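Local coordinates for surface presentation of antigens protein SpaO (Salmonella typhimurium, PDB 4YX5) that takes part in the type III secretion pathway that presents the surface determinants Salmonella needs to enter mammalian cells, at the interface of chains B and A. Sequence-based numbering; all coordinates share one arbitrary frame. Chains: chain A, Surface presentation of antigens protein SpaO; chain B, Surface presentation of antigens protein SpaO.

Contact 1: the interface of chains B and A. Residues chain B 8-12; chain A 14-18, 21.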
ATOM      1  N   LEU B   8     -10.716  20.387  -1.481  1.00 91.80           N
ATOM      2  CA  LEU B   8     -10.528  19.139  -2.191  1.00 76.62           C
ATOM      3  C   LEU B   8      -9.619  18.177  -1.439  1.00 71.98           C
ATOM      4  O   LEU B   8      -8.756  18.609  -0.666  1.00 70.05           O
ATOM      5  CB  LEU B   8      -9.960  19.422  -3.570  1.00 80.96           C
ATOM      6  CG  LEU B   8     -10.882  20.255  -4.454  1.00 72.64           C
ATOM      7  CD1 LEU B   8     -10.078  20.869  -5.575  1.00 65.52           C
ATOM      8  CD2 LEU B   8     -12.008  19.399  -5.015  1.00 65.29           C
ATOM      9  N   ARG B   9      -9.830  16.880  -1.665  1.00 69.03           N
ATOM     10  CA  ARG B   9      -8.957  15.844  -1.123  1.00 67.05           C
ATOM     11  C   ARG B   9      -8.567  14.859  -2.210  1.00 56.76           C
ATOM     12  O   ARG B   9      -9.333  14.625  -3.135  1.00 53.81           O
ATOM     13  CB  ARG B   9      -9.626  15.081   0.019  1.00 63.46           C
ATOM     14  CG  ARG B   9     -10.188  15.900   1.190  1.00 70.03           C
ATOM     15  CD  ARG B   9      -9.151  16.681   1.980  1.00 59.40           C
ATOM     16  NE  ARG B   9      -9.420  18.101   1.765  1.00 82.44           N
ATOM     17  CZ  ARG B   9      -9.873  18.942   2.686  1.00 75.95           C
ATOM     18  NH1 ARG B   9     -10.064  18.528   3.933  1.00 62.38           N
ATOM     19  NH2 ARG B   9     -10.101  20.214   2.358  1.00 84.42           N
ATOM     20  N   TRP B  10      -7.375  14.280  -2.089  1.00 64.63           N
ATOM     21  CA  TRP B  10      -6.955  13.151  -2.944  1.00 66.32           C
ATOM     22  C   TRP B  10      -6.557  11.960  -2.092  1.00 56.33           C
ATOM     23  O   TRP B  10      -5.753  12.104  -1.178  1.00 63.08           O
ATOM     24  CB  TRP B  10      -5.792  13.545  -3.853  1.00 62.74           C
ATOM     25  CG  TRP B  10      -6.164  14.604  -4.803  1.00 61.75           C
ATOM     26  CD1 TRP B  10      -6.557  14.436  -6.088  1.00 65.80           C
ATOM     27  CD2 TRP B  10      -6.235  16.002  -4.540  1.00 63.40           C
ATOM     28  NE1 TRP B  10      -6.844  15.649  -6.660  1.00 73.95           N
ATOM     29  CE2 TRP B  10      -6.655  16.636  -5.722  1.00 65.31           C
ATOM     30  CE3 TRP B  10      -5.978  16.793  -3.415  1.00 68.21           C
ATOM     31  CZ2 TRP B  10      -6.831  18.009  -5.825  1.00 60.09           C
ATOM     32  CZ3 TRP B  10      -6.145  18.161  -3.515  1.00 76.96           C
ATOM     33  CH2 TRP B  10      -6.565  18.757  -4.712  1.00 70.34           C
ATOM     34  N   PRO B  11      -7.131  10.783  -2.367  1.00 45.62           N
ATOM     35  CA  PRO B  11      -6.783   9.627  -1.539  1.00 53.49           C
ATOM     36  C   PRO B  11      -5.520   8.934  -2.034  1.00 50.37           C
ATOM     37  O   PRO B  11      -5.454   8.466  -3.159  1.00 57.22           O
ATOM     38  CB  PRO B  11      -8.005   8.729  -1.680  1.00 49.67           C
ATOM     39  CG  PRO B  11      -8.499   9.017  -3.042  1.00 54.67           C
ATOM     40  CD  PRO B  11      -8.245  10.484  -3.277  1.00 54.02           C
ATOM     41  N   LEU B  12      -4.506   8.886  -1.192  1.00 53.42           N
ATOM     42  CA  LEU B  12      -3.244   8.296  -1.602  1.00 48.43           C
ATOM     43  C   LEU B  12      -3.032   6.937  -0.978  1.00 54.40           C
ATOM     44  O   LEU B  12      -3.330   6.714   0.203  1.00 58.05           O
ATOM     45  CB  LEU B  12      -2.078   9.202  -1.228  1.00 48.19           C
ATOM     46  CG  LEU B  12      -2.120  10.629  -1.757  1.00 49.30           C
ATOM     47  CD1 LEU B  12      -0.837  11.306  -1.382  1.00 54.33           C
ATOM     48  CD2 LEU B  12      -2.329  10.678  -3.259  1.00 47.96           C
TER
ATOM     49  N   LYS A  14      -3.638   7.778   3.010  1.00 53.04           N
ATOM     50  CA  LYS A  14      -4.019   9.052   3.611  1.00 53.14           C
ATOM     51  C   LYS A  14      -4.756   9.923   2.623  1.00 56.18           C
ATOM     52  O   LYS A  14      -4.319  10.074   1.479  1.00 52.64           O
ATOM     53  CB  LYS A  14      -2.807   9.813   4.136  1.00 59.58           C
ATOM     54  CG  LYS A  14      -3.169  10.725   5.269  1.00 77.26           C
ATOM     55  CD  LYS A  14      -2.253  11.911   5.375  1.00 80.53           C
ATOM     56  CE  LYS A  14      -2.925  13.016   6.181  1.00 89.43           C
ATOM     57  NZ  LYS A  14      -2.018  14.178   6.361  1.00 82.82           N
ATOM     58  N   ASN A  15      -5.884  10.477   3.066  1.00 63.24           N
ATOM     59  CA  ASN A  15      -6.578  11.515   2.317  1.00 55.55           C
ATOM     60  C   ASN A  15      -5.840  12.819   2.486  1.00 61.32           C
ATOM     61  O   ASN A  15      -5.456  13.205   3.595  1.00 73.81           O
ATOM     62  CB  ASN A  15      -7.992  11.652   2.784  1.00 49.61           C
ATOM     63  CG  ASN A  15      -8.693  10.341   2.811  1.00 53.70           C
ATOM     64  OD1 ASN A  15      -8.881   9.720   1.772  1.00 47.87           O
ATOM     65  ND2 ASN A  15      -9.088   9.895   4.004  1.00 60.48           N
ATOM     66  N   VAL A  16      -5.634  13.503   1.377  1.00 59.32           N
ATOM     67  CA  VAL A  16      -4.655  14.574   1.371  1.00 57.81           C
ATOM     68  C   VAL A  16      -5.231  15.836   0.696  1.00 60.73           C
ATOM     69  O   VAL A  16      -6.045  15.749  -0.234  1.00 57.64           O
ATOM     70  CB  VAL A  16      -3.355  14.072   0.683  1.00 57.09           C
ATOM     71  CG1 VAL A  16      -3.322  14.416  -0.825  1.00 52.94           C
ATOM     72  CG2 VAL A  16      -2.144  14.527   1.437  1.00 59.83           C
ATOM     73  N   THR A  17      -4.847  17.002   1.211  1.00 56.82           N
ATOM     74  CA  THR A  17      -5.338  18.282   0.692  1.00 68.91           C
ATOM     75  C   THR A  17      -4.436  18.815  -0.413  1.00 75.04           C
ATOM     76  O   THR A  17      -3.297  18.377  -0.532  1.00 78.12           O
ATOM     77  CB  THR A  17      -5.397  19.337   1.775  1.00 64.40           C
ATOM     78  OG1 THR A  17      -4.062  19.768   2.047  1.00 75.19           O
ATOM     79  CG2 THR A  17      -6.001  18.775   3.050  1.00 68.98           C
ATOM     80  N   LEU A  18      -4.914  19.771  -1.207  1.00 78.27           N
ATOM     81  CA  LEU A  18      -4.043  20.370  -2.222  1.00 81.44           C
ATOM     82  C   LEU A  18      -2.768  20.949  -1.594  1.00 82.30           C
ATOM     83  O   LEU A  18      -1.696  20.926  -2.204  1.00 78.65           O
ATOM     84  CB  LEU A  18      -4.779  21.453  -3.016  1.00 82.11           C
ATOM     85  CG  LEU A  18      -3.973  21.951  -4.226  1.00 76.14           C
ATOM     86  CD1 LEU A  18      -3.783  20.823  -5.184  1.00 62.02           C
ATOM     87  CD2 LEU A  18      -4.635  23.100  -4.948  1.00 74.27           C
ATOM     88  N   LEU A  21      -0.368  18.109  -0.546  1.00 74.07           N
ATOM     89  CA  LEU A  21       0.095  17.565  -1.814  1.00 76.82           C
ATOM     90  C   LEU A  21       1.298  18.336  -2.353  1.00 88.65           C
ATOM     91  O   LEU A  21       2.300  17.737  -2.739  1.00 91.91           O
ATOM     92  CB  LEU A  21      -1.033  17.597  -2.829  1.00 66.14           C
ATOM     93  CG  LEU A  21      -0.992  16.467  -3.833  1.00 68.54           C
ATOM     94  CD1 LEU A  21      -0.679  15.170  -3.122  1.00 74.66           C
ATOM     95  CD2 LEU A  21      -2.334  16.372  -4.526  1.00 72.89           C
TER
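Strands B 9-21 and A 12-17 run antiparallel and are laced by main-chain hydrogen bonds. B:Trp10 N donates a hydrogen bond to A:Val16 O at 2.7 Å, lying in the carbonyl plane, and A:Val16 N donates one back to B:Trp10 O at 2.9 Å, bent to 134° at the hydrogen. Two residues along, B:Leu12 N meets A:Lys14 O at 2.9 Å, above the carbonyl plane, while A:Lys14 N reaches B:Leu12 O at 3.0 Å. Apolar contact centres on the B:Trp10 indole, whose CG stands anti to the carbonyl carbon (chi1 -63°), with the ring turned across that bond (chi2 -97°). A:Leu21, crossing at about a right angle, sets its CD2 methyl over one face near the rim, 3.8 Å from CE3. The benzo edge points at the start of helix A 18-26, where A:Leu18 lies alongside and its CD1 comes 3.5 Å from B:Trp10 CH2. Beyond the indole, A:Val16 CG1 bridges B:Trp10 CB and B:Leu12 CD1. The B:Arg9 chain bends at chi2 and chi3, so that NE bonds B:Leu8 O within its own chain at 2.6 Å. The guanidinium thus held receives A:Thr17 CG2 over one face, 3.7 Å from NE. The site joins the two SpaO segments into one continuous sheet and seats the indole against chain A's helix.

Contact 2: the interface of chains B and A. Residues chain B 12-15; chain A 8-13, 43.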
ATOM      1  N   LEU B  12      -4.506   8.886  -1.192  1.00 53.42           N
ATOM      2  CA  LEU B  12      -3.244   8.296  -1.602  1.00 48.43           C
ATOM      3  C   LEU B  12      -3.032   6.937  -0.978  1.00 54.40           C
ATOM      4  O   LEU B  12      -3.330   6.714   0.203  1.00 58.05           O
ATOM      5  CB  LEU B  12      -2.078   9.202  -1.228  1.00 48.19           C
ATOM      6  CG  LEU B  12      -2.120  10.629  -1.757  1.00 49.30           C
ATOM      7  CD1 LEU B  12      -0.837  11.306  -1.382  1.00 54.33           C
ATOM      8  CD2 LEU B  12      -2.329  10.678  -3.259  1.00 47.96           C
ATOM      9  N   ARG B  13      -2.512   6.028  -1.790  1.00 49.91           N
ATOM     10  CA  ARG B  13      -2.079   4.730  -1.313  1.00 45.12           C
ATOM     11  C   ARG B  13      -0.559   4.613  -1.387  1.00 47.94           C
ATOM     12  O   ARG B  13       0.047   4.867  -2.429  1.00 49.09           O
ATOM     13  CB  ARG B  13      -2.727   3.624  -2.138  1.00 46.33           C
ATOM     14  CG  ARG B  13      -4.072   3.198  -1.679  1.00 55.87           C
ATOM     15  CD  ARG B  13      -4.748   2.333  -2.725  1.00 60.26           C
ATOM     16  NE  ARG B  13      -4.993   3.070  -3.959  1.00 71.10           N
ATOM     17  CZ  ARG B  13      -4.576   2.671  -5.147  1.00 60.66           C
ATOM     18  NH1 ARG B  13      -3.908   1.539  -5.252  1.00 59.25           N
ATOM     19  NH2 ARG B  13      -4.830   3.389  -6.221  1.00 62.73           N
ATOM     20  N   PHE B  14       0.070   4.216  -0.297  1.00 47.77           N
ATOM     21  CA  PHE B  14       1.483   3.871  -0.384  1.00 50.92           C
ATOM     22  C   PHE B  14       1.671   2.363  -0.534  1.00 49.58           C
ATOM     23  O   PHE B  14       1.613   1.585   0.420  1.00 49.14           O
ATOM     24  CB  PHE B  14       2.207   4.434   0.811  1.00 50.51           C
ATOM     25  CG  PHE B  14       2.157   5.913   0.843  1.00 49.87           C
ATOM     26  CD1 PHE B  14       3.162   6.657   0.275  1.00 51.92           C
ATOM     27  CD2 PHE B  14       1.061   6.560   1.368  1.00 54.82           C
ATOM     28  CE1 PHE B  14       3.095   8.014   0.266  1.00 55.80           C
ATOM     29  CE2 PHE B  14       0.988   7.915   1.368  1.00 53.39           C
ATOM     30  CZ  PHE B  14       2.010   8.648   0.816  1.00 57.45           C
ATOM     31  N   VAL B  15       1.864   1.971  -1.781  1.00 42.28           N
ATOM     32  CA  VAL B  15       1.854   0.578  -2.158  1.00 48.25           C
ATOM     33  C   VAL B  15       3.251   0.013  -2.087  1.00 46.45           C
ATOM     34  O   VAL B  15       4.172   0.624  -2.587  1.00 55.63           O
ATOM     35  CB  VAL B  15       1.287   0.414  -3.570  1.00 47.88           C
ATOM     36  CG1 VAL B  15       1.566  -0.963  -4.102  1.00 46.28           C
ATOM     37  CG2 VAL B  15      -0.185   0.683  -3.548  1.00 45.49           C
TER
ATOM     38  N   GLU A   8      -3.125  -5.970  -3.872  1.00 56.91           N
ATOM     39  CA  GLU A   8      -2.254  -4.828  -3.605  1.00 53.21           C
ATOM     40  C   GLU A   8      -1.895  -4.806  -2.131  1.00 54.11           C
ATOM     41  O   GLU A   8      -2.755  -5.021  -1.277  1.00 60.16           O
ATOM     42  CB  GLU A   8      -2.956  -3.528  -4.008  1.00 54.52           C
ATOM     43  CG  GLU A   8      -2.039  -2.362  -4.297  1.00 60.69           C
ATOM     44  CD  GLU A   8      -2.737  -1.258  -5.100  1.00 71.03           C
ATOM     45  OE1 GLU A   8      -3.506  -0.472  -4.495  1.00 67.05           O
ATOM     46  OE2 GLU A   8      -2.515  -1.175  -6.336  1.00 74.41           O
ATOM     47  N   PHE A   9      -0.633  -4.547  -1.823  1.00 52.35           N
ATOM     48  CA  PHE A   9      -0.208  -4.435  -0.424  1.00 54.71           C
ATOM     49  C   PHE A   9       0.080  -3.001  -0.049  1.00 50.07           C
ATOM     50  O   PHE A   9       1.073  -2.423  -0.492  1.00 49.97           O
ATOM     51  CB  PHE A   9       0.997  -5.320  -0.180  1.00 52.82           C
ATOM     52  CG  PHE A   9       0.718  -6.741  -0.487  1.00 52.09           C
ATOM     53  CD1 PHE A   9       0.352  -7.607   0.506  1.00 64.42           C
ATOM     54  CD2 PHE A   9       0.731  -7.193  -1.786  1.00 58.55           C
ATOM     55  CE1 PHE A   9       0.062  -8.916   0.217  1.00 62.58           C
ATOM     56  CE2 PHE A   9       0.431  -8.495  -2.080  1.00 61.11           C
ATOM     57  CZ  PHE A   9       0.096  -9.356  -1.075  1.00 54.82           C
ATOM     58  N   VAL A  10      -0.822  -2.443   0.760  1.00 47.36           N
ATOM     59  CA  VAL A  10      -0.827  -1.025   1.089  1.00 45.00           C
ATOM     60  C   VAL A  10      -0.289  -0.760   2.480  1.00 44.90           C
ATOM     61  O   VAL A  10      -0.934  -1.061   3.475  1.00 52.72           O
ATOM     62  CB  VAL A  10      -2.245  -0.428   0.968  1.00 41.66           C
ATOM     63  CG1 VAL A  10      -2.185   1.095   0.990  1.00 43.08           C
ATOM     64  CG2 VAL A  10      -2.859  -0.862  -0.314  1.00 47.84           C
ATOM     65  N   LEU A  11       0.904  -0.188   2.533  1.00 50.10           N
ATOM     66  CA  LEU A  11       1.543   0.170   3.796  1.00 47.72           C
ATOM     67  C   LEU A  11       0.787   1.268   4.542  1.00 47.38           C
ATOM     68  O   LEU A  11       0.575   1.185   5.753  1.00 56.79           O
ATOM     69  CB  LEU A  11       2.970   0.620   3.535  1.00 48.26           C
ATOM     70  CG  LEU A  11       3.719   0.972   4.803  1.00 59.11           C
ATOM     71  CD1 LEU A  11       3.694  -0.232   5.733  1.00 59.71           C
ATOM     72  CD2 LEU A  11       5.139   1.416   4.485  1.00 48.40           C
ATOM     73  N   TYR A  12       0.359   2.290   3.805  1.00 57.90           N
ATOM     74  CA  TYR A  12      -0.324   3.436   4.398  1.00 56.38           C
ATOM     75  C   TYR A  12      -1.237   4.097   3.374  1.00 54.43           C
ATOM     76  O   TYR A  12      -0.912   4.160   2.185  1.00 53.22           O
ATOM     77  CB  TYR A  12       0.712   4.436   4.953  1.00 62.15           C
ATOM     78  CG  TYR A  12       0.193   5.579   5.820  1.00 69.98           C
ATOM     79  CD1 TYR A  12      -0.389   5.347   7.060  1.00 59.14           C
ATOM     80  CD2 TYR A  12       0.347   6.897   5.414  1.00 73.35           C
ATOM     81  CE1 TYR A  12      -0.832   6.401   7.845  1.00 78.30           C
ATOM     82  CE2 TYR A  12      -0.100   7.945   6.183  1.00 67.27           C
ATOM     83  CZ  TYR A  12      -0.686   7.702   7.397  1.00 74.13           C
ATOM     84  OH  TYR A  12      -1.126   8.778   8.151  1.00 79.20           O
ATOM     85  N   ARG A  13      -2.398   4.548   3.843  1.00 62.79           N
ATOM     86  CA  ARG A  13      -3.297   5.379   3.059  1.00 51.86           C
ATOM     87  C   ARG A  13      -3.412   6.712   3.765  1.00 52.91           C
ATOM     88  O   ARG A  13      -3.303   6.777   4.981  1.00 62.54           O
ATOM     89  CB  ARG A  13      -4.685   4.750   2.917  1.00 55.89           C
ATOM     90  CG  ARG A  13      -4.726   3.386   2.312  1.00 66.46           C
ATOM     91  CD  ARG A  13      -5.774   2.501   2.973  1.00 72.34           C
ATOM     92  NE  ARG A  13      -7.079   2.517   2.316  1.00100.42           N
ATOM     93  CZ  ARG A  13      -8.173   1.940   2.817  1.00104.90           C
ATOM     94  NH1 ARG A  13      -8.110   1.299   3.978  1.00 90.50           N
ATOM     95  NH2 ARG A  13      -9.332   2.000   2.162  1.00 97.83           N
ATOM     96  N   MET A  43      -5.379  -5.127  -0.476  1.00 60.26           N
ATOM     97  CA  MET A  43      -6.498  -4.706  -1.295  1.00 70.60           C
ATOM     98  C   MET A  43      -6.548  -5.436  -2.621  1.00 61.64           C
ATOM     99  O   MET A  43      -5.568  -5.481  -3.358  1.00 58.19           O
ATOM    100  CB  MET A  43      -6.436  -3.191  -1.501  1.00 62.40           C
ATOM    101  CG  MET A  43      -6.701  -2.434  -0.206  1.00 61.05           C
ATOM    102  SD  MET A  43      -6.581  -0.658  -0.408  1.00109.41           S
ATOM    103  CE  MET A  43      -7.342  -0.454  -2.023  1.00 90.38           C
TER
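Here the antiparallel pairing of strand B 9-21 with chain A continues from A:Tyr12 to A:Val10, past an extra residue, A:Leu11, a bulge-like break between strands A 5-10 and A 12-17. The tight part is main chain: B:Phe14 N donates to A:Tyr12 O at 2.7 Å, nearly along the C=O axis, and A:Leu11 N donates to B:Phe14 O at 2.8 Å, also close to that axis but bent to 137° at the hydrogen. B:Phe14 swings its CG anti to the carbonyl carbon (chi1 -63°), which puts the ring edge at the A:Tyr12 carbonyl, while the tyrosine ring meets that edge more distantly, CD2 to CD2 at 4.1 Å. The looser part is built from long side chains. B:Arg13 crosses obliquely over A:Val10, CG to CG1 at 3.9 Å, and over the aliphatic stem of A:Arg13. The two guanidiniums diverge, their NE atoms 6.6 Å apart, which should ease the repulsion of like charges. B:Arg13 bends at chi3 and brings its NH1 end to the A:Glu8 carboxylate in a salt bridge; the two planes are nearly coplanar, although the modelled separation is too short to be real. A:Glu8, extended beyond CG, also crosses B:Val15 at about a right angle, CD to CG2 at 3.6 Å. A:Met43 SD lies above one face of the A:Arg13 guanidinium, near the rim, and the bend at chi3 sets the CE methyl 3.9 Å from B:Arg13 CD.

Contact 1 and contact 2 are successive stretches of one strand pairing, their C-alpha centres about 14 Å apart, with B:Leu12 common to both. Strand B 9-21 runs through the pair, and A 12-17 is its partner in each; contact 2 adds strands A 5-10 and A 40-43. Main-chain pairing runs through both; contact 1 adds indole packing on helix A 18-26, contact 2 an arginine–glutamate salt bridge. Such continuous pairing suggests that chain A, the C-terminal FliN-type (SPOA2) piece of SpaO, and chain B, by inference the SPOA1 piece, assemble as a single folded unit, as expected for the FliN/MopA/SpaO family.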